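Local structure of FAD dependent oxidoreductase (6PXS) at residues 38-48 with 144-153; 221-229 with 269-280. The protein acts as an FAD-dependent iminodiacetate oxidase, a flavoenzyme assigned to the DadA oxidoreductase family. All coordinates share one frame; numbering follows the deposited sequence.

In the fold
Contacts 1 and 2 approach the same FAD from different parts of the chain. In contact 1, close to the middle of the subunit (about 8 Å between centres), 38-48 binds the cofactor directly and 144-153 pairs with 38-48. Contact 2 lies further out, about 17 Å from the chain centre, where 269-280 packs on the strand 220-231. Although the contact centres are about 20 Å apart, the two meet through packing: CB of Ala-42 is 3.4 Å from CD1 of Ile-227. The strand of contact 2 also touches FAD at Gly-225, while the side chain of Gln-226, turned to 269-280, stays about 7 Å from the cofactor.

Contact 1 (38-48 with 144-153); sequences TLAGAGVVCPW and IPGGARVDGR. With FAD (flavin-adenine dinucleotide), chain E.
The indole of Trp-48 meets the turn 144-147 mainly with its six-membered ring: Gly-146 O lies in plane at the edge, and Gly-147 N is also near the plane, 3.8 Å from CZ3. Ile-144 approaches obliquely, CG2 being 3.7 Å from CE3, whereas Pro-47 CD rests over one face, displaced toward the rim. At the other end of the contact, the guanidinium of Arg-153 has Leu-39 O at its edge, with an angle too poor for a hydrogen bond. Between these ends, Val-44 and Val-45 form a short antiparallel two-stranded sheet with Ala-148 and Arg-149, set beside the flavin of this DadA-type (DAO family) oxidoreductase, and the backbone of Val-44 serves flavin O4 and N3.

Val-45 and Ala-148 are the hydrogen-bonded pair: Val-45 N donates to Ala-148 O (2.9 Å), and Ala-148 N returns a bond to Val-45 O. Val-150 N extends the pairing to Gly-43 O (2.8 Å). Gly-43 turns there with a positive phi of 112°, which glycine accommodates readily. The side chain of Arg-149 leads away from the pairing, and its NH1 is bound by Gly-84 O.

The segment 38-48 also grips the flavin: Gly-43 N, just before the strand, and Val-44 N both donate to FAD O4, the latter at 3.1 Å and close to straight, while flavin N3 makes a weak bond to Val-44 O. Earlier in the segment, Thr-38 holds the pyrophosphate: with OG1 beside its own backbone N (chi1 -58°), hydroxyl and amide both donate to FAD O2A. OG1 also accepts from ribityl O4' and from Ile-10 N. CG2, anti to the backbone N, instead faces 144-153 and lies 3.6 Å from Gly-152 O. Beside it, Leu-39 crosses Arg-153 at about a right angle, with CD2 3.5 Å from CD.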
loop_
_atom_site.group_PDB
_atom_site.type_symbol
_atom_site.label_atom_id
_atom_site.label_comp_id
_atom_site.label_asym_id
_atom_site.label_seq_id
_atom_site.Cartn_x
_atom_site.Cartn_y
_atom_site.Cartn_z
ATOM N N THR A 38 1.228 16.796 9.568
ATOM C CA THR A 38 2.161 16.231 10.537
ATOM C C THR A 38 2.651 14.851 10.114
ATOM O O THR A 38 3.791 14.478 10.417
ATOM C CB THR A 38 1.505 16.163 11.916
ATOM O OG1 THR A 38 1.096 17.477 12.315
ATOM C CG2 THR A 38 2.477 15.603 12.944
ATOM N N LEU A 39 1.815 14.082 9.411
ATOM C CA LEU A 39 2.209 12.745 8.986
ATOM C C LEU A 39 3.207 12.760 7.838
ATOM O O LEU A 39 3.812 11.720 7.557
ATOM C CB LEU A 39 0.983 11.936 8.563
ATOM C CG LEU A 39 -0.191 11.860 9.536
ATOM C CD1 LEU A 39 -1.287 10.985 8.943
ATOM C CD2 LEU A 39 0.233 11.333 10.897
ATOM N N ALA A 40 3.381 13.899 7.166
ATOM C CA ALA A 40 4.303 14.013 6.046
ATOM C C ALA A 40 5.454 14.969 6.320
ATOM O O ALA A 40 6.266 15.210 5.419
ATOM C CB ALA A 40 3.552 14.466 4.785
ATOM N N GLY A 41 5.549 15.517 7.527
ATOM C CA GLY A 41 6.596 16.467 7.842
ATOM C C GLY A 41 7.982 15.862 7.793
ATOM O O GLY A 41 8.231 14.808 8.386
ATOM N N ALA A 42 8.896 16.526 7.083
ATOM C CA ALA A 42 10.269 16.042 6.992
ATOM C C ALA A 42 10.880 15.886 8.378
ATOM O O ALA A 42 11.250 14.780 8.788
ATOM C CB ALA A 42 11.102 16.998 6.136
ATOM N N GLY A 43 10.984 16.988 9.117
ATOM C CA GLY A 43 11.457 16.936 10.485
ATOM C C GLY A 43 12.803 17.590 10.720
ATOM O O GLY A 43 13.590 17.107 11.538
ATOM N N VAL A 44 13.082 18.685 10.021
ATOM C CA VAL A 44 14.325 19.426 10.203
ATOM C C VAL A 44 14.096 20.527 11.230
ATOM O O VAL A 44 13.094 21.249 11.167
ATOM C CB VAL A 44 14.816 20.013 8.871
ATOM C CG1 VAL A 44 16.037 20.890 9.098
ATOM C CG2 VAL A 44 15.129 18.899 7.890
ATOM N N VAL A 45 15.024 20.656 12.176
ATOM C CA VAL A 45 14.964 21.683 13.217
ATOM C C VAL A 45 16.310 22.405 13.195
ATOM O O VAL A 45 17.260 22.005 13.875
ATOM C CB VAL A 45 14.671 21.101 14.603
ATOM C CG1 VAL A 45 14.590 22.211 15.635
ATOM C CG2 VAL A 45 13.382 20.296 14.576
ATOM N N CYS A 46 16.393 23.485 12.419
ATOM C CA CYS A 46 17.636 24.231 12.260
ATOM C C CYS A 46 17.324 25.622 11.714
ATOM O O CYS A 46 17.441 25.857 10.505
ATOM C CB CYS A 46 18.593 23.481 11.332
ATOM S SG CYS A 46 20.265 24.158 11.291
ATOM N N PRO A 47 16.930 26.569 12.573
ATOM C CA PRO A 47 16.398 27.843 12.067
ATOM C C PRO A 47 17.446 28.876 11.689
ATOM O O PRO A 47 17.115 29.820 10.958
ATOM C CB PRO A 47 15.555 28.348 13.244
ATOM C CG PRO A 47 16.296 27.839 14.444
ATOM C CD PRO A 47 16.869 26.494 14.044
ATOM N N TRP A 48 18.687 28.740 12.154
ATOM C CA TRP A 48 19.644 29.835 12.046
ATOM C C TRP A 48 20.036 30.141 10.606
ATOM O O TRP A 48 20.561 31.229 10.341
ATOM C CB TRP A 48 20.892 29.512 12.869
ATOM C CG TRP A 48 20.565 29.056 14.258
ATOM C CD1 TRP A 48 20.255 29.843 15.327
ATOM C CD2 TRP A 48 20.506 27.703 14.724
ATOM N NE1 TRP A 48 20.008 29.065 16.431
ATOM C CE2 TRP A 48 20.156 27.747 16.087
ATOM C CE3 TRP A 48 20.716 26.460 14.122
ATOM C CZ2 TRP A 48 20.013 26.595 16.859
ATOM C CZ3 TRP A 48 20.573 25.317 14.889
ATOM C CH2 TRP A 48 20.225 25.393 16.242
ATOM N N ILE A 144 26.850 23.443 11.261
ATOM C CA ILE A 144 26.129 23.931 12.436
ATOM C C ILE A 144 25.867 22.741 13.352
ATOM O O ILE A 144 24.856 22.045 13.180
ATOM C CB ILE A 144 24.811 24.622 12.048
ATOM C CG1 ILE A 144 25.067 25.744 11.040
ATOM C CG2 ILE A 144 24.122 25.178 13.289
ATOM C CD1 ILE A 144 23.804 26.425 10.551
ATOM N N PRO A 145 26.732 22.467 14.333
ATOM C CA PRO A 145 26.537 21.266 15.163
ATOM C C PRO A 145 25.187 21.211 15.857
ATOM O O PRO A 145 24.754 20.118 16.244
ATOM C CB PRO A 145 27.685 21.348 16.180
ATOM C CG PRO A 145 28.703 22.240 15.548
ATOM C CD PRO A 145 27.935 23.222 14.722
ATOM N N GLY A 146 24.501 22.346 16.019
ATOM C CA GLY A 146 23.245 22.359 16.749
ATOM C C GLY A 146 22.044 21.886 15.960
ATOM O O GLY A 146 21.009 21.574 16.558
ATOM N N GLY A 147 22.151 21.831 14.635
ATOM C CA GLY A 147 21.044 21.373 13.819
ATOM C C GLY A 147 20.609 19.972 14.190
ATOM O O GLY A 147 21.448 19.081 14.352
ATOM N N ALA A 148 19.303 19.761 14.337
ATOM C CA ALA A 148 18.756 18.468 14.715
ATOM C C ALA A 148 17.608 18.106 13.784
ATOM O O ALA A 148 17.147 18.919 12.979
ATOM C CB ALA A 148 18.274 18.469 16.172
ATOM N N ARG A 149 17.153 16.859 13.902
ATOM C CA ARG A 149 16.002 16.371 13.158
ATOM C C ARG A 149 15.112 15.574 14.102
ATOM O O ARG A 149 15.496 15.257 15.230
ATOM C CB ARG A 149 16.424 15.527 11.945
ATOM C CG ARG A 149 17.546 14.517 12.194
ATOM C CD ARG A 149 17.072 13.258 12.916
ATOM N NE ARG A 149 18.092 12.210 12.883
ATOM C CZ ARG A 149 18.006 11.050 13.529
ATOM N NH1 ARG A 149 16.944 10.773 14.277
ATOM N NH2 ARG A 149 18.988 10.164 13.429
ATOM N N VAL A 150 13.906 15.257 13.629
ATOM C CA VAL A 150 12.919 14.542 14.433
ATOM C C VAL A 150 11.873 13.960 13.493
ATOM O O VAL A 150 11.694 14.432 12.371
ATOM C CB VAL A 150 12.271 15.477 15.484
ATOM C CG1 VAL A 150 11.553 16.633 14.798
ATOM C CG2 VAL A 150 11.315 14.698 16.372
ATOM N N ASP A 151 11.176 12.924 13.956
ATOM C CA ASP A 151 10.058 12.342 13.219
ATOM C C ASP A 151 8.781 13.052 13.658
ATOM O O ASP A 151 8.300 12.845 14.776
ATOM C CB ASP A 151 9.970 10.838 13.468
ATOM C CG ASP A 151 8.947 10.152 12.576
ATOM O OD1 ASP A 151 7.879 10.745 12.318
ATOM O OD2 ASP A 151 9.214 9.015 12.131
ATOM N N GLY A 152 8.234 13.889 12.774
ATOM C CA GLY A 152 7.070 14.683 13.139
ATOM C C GLY A 152 5.914 13.848 13.653
ATOM O O GLY A 152 5.284 14.194 14.656
ATOM N N ARG A 153 5.614 12.737 12.975
ATOM C CA ARG A 153 4.467 11.924 13.368
ATOM C C ARG A 153 4.679 11.288 14.737
ATOM O O ARG A 153 3.761 11.267 15.565
ATOM C CB ARG A 153 4.199 10.846 12.317
ATOM C CG ARG A 153 3.088 9.881 12.714
ATOM C CD ARG A 153 2.693 8.949 11.580
ATOM N NE ARG A 153 3.808 8.124 11.122
ATOM C CZ ARG A 153 4.432 8.261 9.953
ATOM N NH1 ARG A 153 5.434 7.446 9.651
ATOM N NH2 ARG A 153 4.062 9.193 9.080
HETATM P PA FAD E . -2.203 19.125 10.594
HETATM O O1A FAD E . -2.663 18.924 9.198
HETATM O O2A FAD E . -1.035 18.225 11.006
HETATM O O5B FAD E . -3.376 18.961 11.623
HETATM C C5B FAD E . -4.748 19.197 11.242
HETATM C C4B FAD E . -5.601 18.095 11.814
HETATM O O4B FAD E . -6.934 18.597 12.071
HETATM C C3B FAD E . -5.772 16.880 10.900
HETATM O O3B FAD E . -5.716 15.677 11.656
HETATM C C2B FAD E . -7.160 17.104 10.296
HETATM O O2B FAD E . -7.780 15.886 9.900
HETATM C C1B FAD E . -7.879 17.730 11.485
HETATM N N9A FAD E . -9.069 18.500 11.138
HETATM C C8A FAD E . -9.151 19.558 10.273
HETATM N N7A FAD E . -10.360 20.055 10.153
HETATM C C5A FAD E . -11.124 19.266 11.000
HETATM C C6A FAD E . -12.493 19.276 11.328
HETATM N N6A FAD E . -13.374 20.142 10.820
HETATM N N1A FAD E . -12.933 18.350 12.208
HETATM C C2A FAD E . -12.061 17.478 12.721
HETATM N N3A FAD E . -10.751 17.377 12.485
HETATM C C4A FAD E . -10.342 18.303 11.611
HETATM N N1 FAD E . 7.982 21.732 9.368
HETATM C C2 FAD E . 9.208 21.831 9.958
HETATM O O2 FAD E . 9.378 22.484 10.993
HETATM N N3 FAD E . 10.296 21.184 9.397
HETATM C C4 FAD E . 10.278 20.418 8.250
HETATM O O4 FAD E . 11.312 19.891 7.844
HETATM C C4X FAD E . 8.971 20.322 7.627
HETATM N N5 FAD E . 8.863 19.617 6.537
HETATM C C5X FAD E . 7.615 19.523 5.942
HETATM C C6 FAD E . 7.483 18.772 4.775
HETATM C C7 FAD E . 6.251 18.642 4.141
HETATM C C7M FAD E . 6.148 17.823 2.882
HETATM C C8 FAD E . 5.125 19.284 4.678
HETATM C C8M FAD E . 3.778 19.166 4.013
HETATM C C9 FAD E . 5.254 20.034 5.844
HETATM C C9A FAD E . 6.485 20.158 6.478
HETATM N N10 FAD E . 6.645 20.909 7.661
HETATM C C10 FAD E . 7.879 21.015 8.261
HETATM C "C1'" FAD E . 5.503 21.613 8.267
HETATM C "C2'" FAD E . 4.714 20.750 9.249
HETATM O "O2'" FAD E . 4.603 19.414 8.759
HETATM C "C3'" FAD E . 3.313 21.340 9.415
HETATM O "O3'" FAD E . 3.410 22.757 9.500
HETATM C "C4'" FAD E . 2.556 20.839 10.645
HETATM O "O4'" FAD E . 2.467 19.416 10.588
HETATM C "C5'" FAD E . 1.171 21.446 10.730
HETATM O "O5'" FAD E . 0.467 20.869 11.848
HETATM P P FAD E . -1.048 21.203 12.111
HETATM O O1P FAD E . -1.230 22.724 12.096
HETATM O O2P FAD E . -1.570 20.512 13.318
HETATM O O3P FAD E . -1.751 20.630 10.805
#

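Contact 2 (221-229 with 269-280); sequences VPQKGQIIH and SGFDYRVTARGQ
Pro-222 stands at about a right angle to Phe-271, its CG centred over one ring face in a CH-pi contact, 3.7 Å from the centroid. Phe-271 also stacks with Trp-206. Next along the strand, Lys-224 is fully extended, CG anti to the backbone N (chi1 175°), which carries NZ across to Arg-274 O (2.7 Å), reached from above the carbonyl plane. Lys-224 N donates to Ser-269 OG at 2.9 Å. Gln-226 crosses Thr-276 at about a right angle and makes two bonds: NE2 donates a hydrogen bond to Thr-276 OG1, which lies in the amide plane, while OE1 receives Thr-276 N from above that plane (3.2 Å). NE2 is bound by Glu-266 OE1 as well. Thr-276 is the N-cap of helix 277-290, and its OG1 also accepts from Gly-279 N, so the glutamine is tied to the helix start. From 269-280, Arg-274 NE reaches Thr-298 of the second subunit. The ammonium of Lys-224 probably has its charge eased by the carbonyl of Arg-274 and by a long salt bridge to Asp-272, whose carboxylate also bridges to Arg-274 and would probably offset the repulsion between Lys-224 NZ and Arg-274 NH1.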
loop_
_atom_site.group_PDB
_atom_site.type_symbol
_atom_site.label_atom_id
_atom_site.label_comp_id
_atom_site.label_asym_id
_atom_site.label_seq_id
_atom_site.Cartn_x
_atom_site.Cartn_y
_atom_site.Cartn_z
ATOM N N VAL A 221 -4.667 28.493 3.589
ATOM C CA VAL A 221 -5.069 27.553 2.546
ATOM C C VAL A 221 -3.975 26.501 2.430
ATOM O O VAL A 221 -2.832 26.719 2.868
ATOM C CB VAL A 221 -5.323 28.268 1.199
ATOM C CG1 VAL A 221 -6.406 29.321 1.358
ATOM C CG2 VAL A 221 -4.038 28.894 0.678
ATOM N N PRO A 222 -4.284 25.344 1.846
ATOM C CA PRO A 222 -3.289 24.268 1.786
ATOM C C PRO A 222 -2.237 24.514 0.717
ATOM O O PRO A 222 -2.524 25.034 -0.365
ATOM C CB PRO A 222 -4.132 23.032 1.452
ATOM C CG PRO A 222 -5.286 23.569 0.694
ATOM C CD PRO A 222 -5.581 24.922 1.288
ATOM N N GLN A 223 -1.002 24.134 1.037
ATOM C CA GLN A 223 0.106 24.119 0.084
ATOM C C GLN A 223 0.602 22.679 0.003
ATOM O O GLN A 223 1.304 22.206 0.902
ATOM C CB GLN A 223 1.224 25.070 0.504
ATOM C CG GLN A 223 2.351 25.184 -0.519
ATOM C CD GLN A 223 3.548 25.960 0.002
ATOM O OE1 GLN A 223 4.114 25.629 1.045
ATOM N NE2 GLN A 223 3.942 26.997 -0.726
ATOM N N LYS A 224 0.230 21.986 -1.069
ATOM C CA LYS A 224 0.632 20.597 -1.235
ATOM C C LYS A 224 2.151 20.466 -1.184
ATOM O O LYS A 224 2.892 21.355 -1.614
ATOM C CB LYS A 224 0.099 20.052 -2.560
ATOM C CG LYS A 224 0.555 18.643 -2.895
ATOM C CD LYS A 224 -0.118 18.150 -4.161
ATOM C CE LYS A 224 0.393 16.782 -4.570
ATOM N NZ LYS A 224 -0.234 16.315 -5.838
ATOM N N GLY A 225 2.610 19.342 -0.642
ATOM C CA GLY A 225 4.027 19.045 -0.596
ATOM C C GLY A 225 4.312 17.562 -0.709
ATOM O O GLY A 225 3.780 16.762 0.067
ATOM N N GLN A 226 5.149 17.180 -1.669
ATOM C CA GLN A 226 5.543 15.791 -1.862
ATOM C C GLN A 226 6.960 15.600 -1.340
ATOM O O GLN A 226 7.854 16.391 -1.658
ATOM C CB GLN A 226 5.459 15.402 -3.339
ATOM C CG GLN A 226 4.129 15.741 -3.987
ATOM C CD GLN A 226 4.044 15.285 -5.428
ATOM O OE1 GLN A 226 4.580 14.239 -5.795
ATOM N NE2 GLN A 226 3.371 16.072 -6.258
ATOM N N ILE A 227 7.163 14.551 -0.547
ATOM C CA ILE A 227 8.435 14.293 0.116
ATOM C C ILE A 227 8.801 12.832 -0.104
ATOM O O ILE A 227 7.952 11.947 0.044
ATOM C CB ILE A 227 8.363 14.628 1.618
ATOM C CG1 ILE A 227 9.731 14.457 2.279
ATOM C CG2 ILE A 227 7.322 13.763 2.313
ATOM C CD1 ILE A 227 9.800 15.041 3.678
ATOM N N ILE A 228 10.060 12.582 -0.459
ATOM C CA ILE A 228 10.525 11.252 -0.839
ATOM C C ILE A 228 11.309 10.639 0.312
ATOM O O ILE A 228 12.085 11.324 0.990
ATOM C CB ILE A 228 11.385 11.312 -2.117
ATOM C CG1 ILE A 228 10.520 11.726 -3.310
ATOM C CG2 ILE A 228 12.054 9.966 -2.368
ATOM C CD1 ILE A 228 11.294 11.945 -4.584
ATOM N N HIS A 229 11.115 9.340 0.524
ATOM C CA HIS A 229 11.825 8.580 1.545
ATOM C C HIS A 229 12.665 7.512 0.861
ATOM O O HIS A 229 12.136 6.698 0.098
ATOM C CB HIS A 229 10.847 7.945 2.536
ATOM C CG HIS A 229 10.182 8.934 3.441
ATOM N ND1 HIS A 229 10.277 8.867 4.814
ATOM C CD2 HIS A 229 9.419 10.020 3.169
ATOM C CE1 HIS A 229 9.598 9.866 5.350
ATOM N NE2 HIS A 229 9.069 10.580 4.373
ATOM N N SER A 269 -2.639 24.414 -4.906
ATOM C CA SER A 269 -2.799 22.993 -5.179
ATOM C C SER A 269 -4.131 22.448 -4.689
ATOM O O SER A 269 -4.569 21.397 -5.171
ATOM C CB SER A 269 -1.664 22.207 -4.522
ATOM O OG SER A 269 -1.739 22.305 -3.111
ATOM N N GLY A 270 -4.782 23.130 -3.752
ATOM C CA GLY A 270 -5.974 22.563 -3.169
ATOM C C GLY A 270 -5.631 21.298 -2.391
ATOM O O GLY A 270 -4.472 21.002 -2.089
ATOM N N PHE A 271 -6.677 20.540 -2.066
ATOM C CA PHE A 271 -6.526 19.281 -1.335
ATOM C C PHE A 271 -6.386 18.117 -2.318
ATOM O O PHE A 271 -7.188 17.183 -2.358
ATOM C CB PHE A 271 -7.702 19.081 -0.387
ATOM C CG PHE A 271 -7.831 20.165 0.648
ATOM C CD1 PHE A 271 -8.650 21.258 0.426
ATOM C CD2 PHE A 271 -7.125 20.094 1.837
ATOM C CE1 PHE A 271 -8.767 22.257 1.372
ATOM C CE2 PHE A 271 -7.237 21.090 2.786
ATOM C CZ PHE A 271 -8.061 22.173 2.554
ATOM N N ASP A 272 -5.326 18.194 -3.123
ATOM C CA ASP A 272 -5.046 17.204 -4.161
ATOM C C ASP A 272 -4.082 16.175 -3.585
ATOM O O ASP A 272 -2.863 16.345 -3.618
ATOM C CB ASP A 272 -4.469 17.873 -5.401
ATOM C CG ASP A 272 -4.263 16.901 -6.538
ATOM O OD1 ASP A 272 -4.837 15.794 -6.478
ATOM O OD2 ASP A 272 -3.521 17.236 -7.486
ATOM N N TYR A 273 -4.642 15.086 -3.056
ATOM C CA TYR A 273 -3.854 14.051 -2.385
ATOM C C TYR A 273 -3.411 13.001 -3.407
ATOM O O TYR A 273 -3.849 11.849 -3.410
ATOM C CB TYR A 273 -4.660 13.433 -1.249
ATOM C CG TYR A 273 -3.877 12.483 -0.374
ATOM C CD1 TYR A 273 -2.788 12.926 0.364
ATOM C CD2 TYR A 273 -4.237 11.147 -0.273
ATOM C CE1 TYR A 273 -2.072 12.060 1.172
ATOM C CE2 TYR A 273 -3.529 10.275 0.532
ATOM C CZ TYR A 273 -2.448 10.737 1.251
ATOM O OH TYR A 273 -1.741 9.871 2.052
ATOM N N ARG A 274 -2.515 13.433 -4.290
ATOM C CA ARG A 274 -1.951 12.585 -5.328
ATOM C C ARG A 274 -0.440 12.758 -5.360
ATOM O O ARG A 274 0.088 13.817 -5.009
ATOM C CB ARG A 274 -2.538 12.918 -6.712
ATOM C CG ARG A 274 -3.988 12.510 -6.888
ATOM C CD ARG A 274 -4.620 13.124 -8.136
ATOM N NE ARG A 274 -3.718 13.124 -9.287
ATOM C CZ ARG A 274 -2.974 14.159 -9.667
ATOM N NH1 ARG A 274 -3.007 15.303 -8.996
ATOM N NH2 ARG A 274 -2.189 14.051 -10.727
ATOM N N VAL A 275 0.251 11.702 -5.778
ATOM C CA VAL A 275 1.690 11.738 -6.011
ATOM C C VAL A 275 1.898 11.959 -7.503
ATOM O O VAL A 275 1.633 11.065 -8.314
ATOM C CB VAL A 275 2.374 10.452 -5.534
ATOM C CG1 VAL A 275 3.828 10.423 -5.984
ATOM C CG2 VAL A 275 2.276 10.336 -4.024
ATOM N N THR A 276 2.369 13.146 -7.871
ATOM C CA THR A 276 2.481 13.511 -9.273
ATOM C C THR A 276 3.870 13.176 -9.816
ATOM O O THR A 276 4.809 12.882 -9.072
ATOM C CB THR A 276 2.177 14.996 -9.472
ATOM O OG1 THR A 276 3.186 15.787 -8.833
ATOM C CG2 THR A 276 0.814 15.342 -8.889
ATOM N N ALA A 277 3.989 13.229 -11.143
ATOM C CA ALA A 277 5.243 12.879 -11.797
ATOM C C ALA A 277 6.266 14.001 -11.674
ATOM O O ALA A 277 7.408 13.767 -11.263
ATOM C CB ALA A 277 4.989 12.547 -13.267
ATOM N N ARG A 278 5.877 15.227 -12.030
ATOM C CA ARG A 278 6.818 16.341 -11.971
ATOM C C ARG A 278 7.238 16.633 -10.536
ATOM O O ARG A 278 8.411 16.921 -10.275
ATOM C CB ARG A 278 6.202 17.584 -12.617
ATOM C CG ARG A 278 7.031 18.855 -12.447
ATOM C CD ARG A 278 7.169 19.616 -13.757
ATOM N NE ARG A 278 8.229 19.064 -14.599
ATOM C CZ ARG A 278 8.416 19.381 -15.877
ATOM N NH1 ARG A 278 7.608 20.246 -16.480
ATOM N NH2 ARG A 278 9.412 18.827 -16.558
ATOM N N GLY A 279 6.297 16.569 -9.596
ATOM C CA GLY A 279 6.652 16.784 -8.204
ATOM C C GLY A 279 7.791 15.891 -7.755
ATOM O O GLY A 279 8.699 16.334 -7.048
ATOM N N GLN A 280 7.767 14.624 -8.172
ATOM C CA GLN A 280 8.827 13.700 -7.787
ATOM C C GLN A 280 10.105 13.951 -8.577
ATOM O O GLN A 280 11.208 13.821 -8.033
ATOM C CB GLN A 280 8.353 12.260 -7.974
ATOM C CG GLN A 280 7.316 11.839 -6.953
ATOM C CD GLN A 280 7.176 10.337 -6.849
ATOM O OE1 GLN A 280 7.594 9.731 -5.864
ATOM N NE2 GLN A 280 6.584 9.729 -7.863
#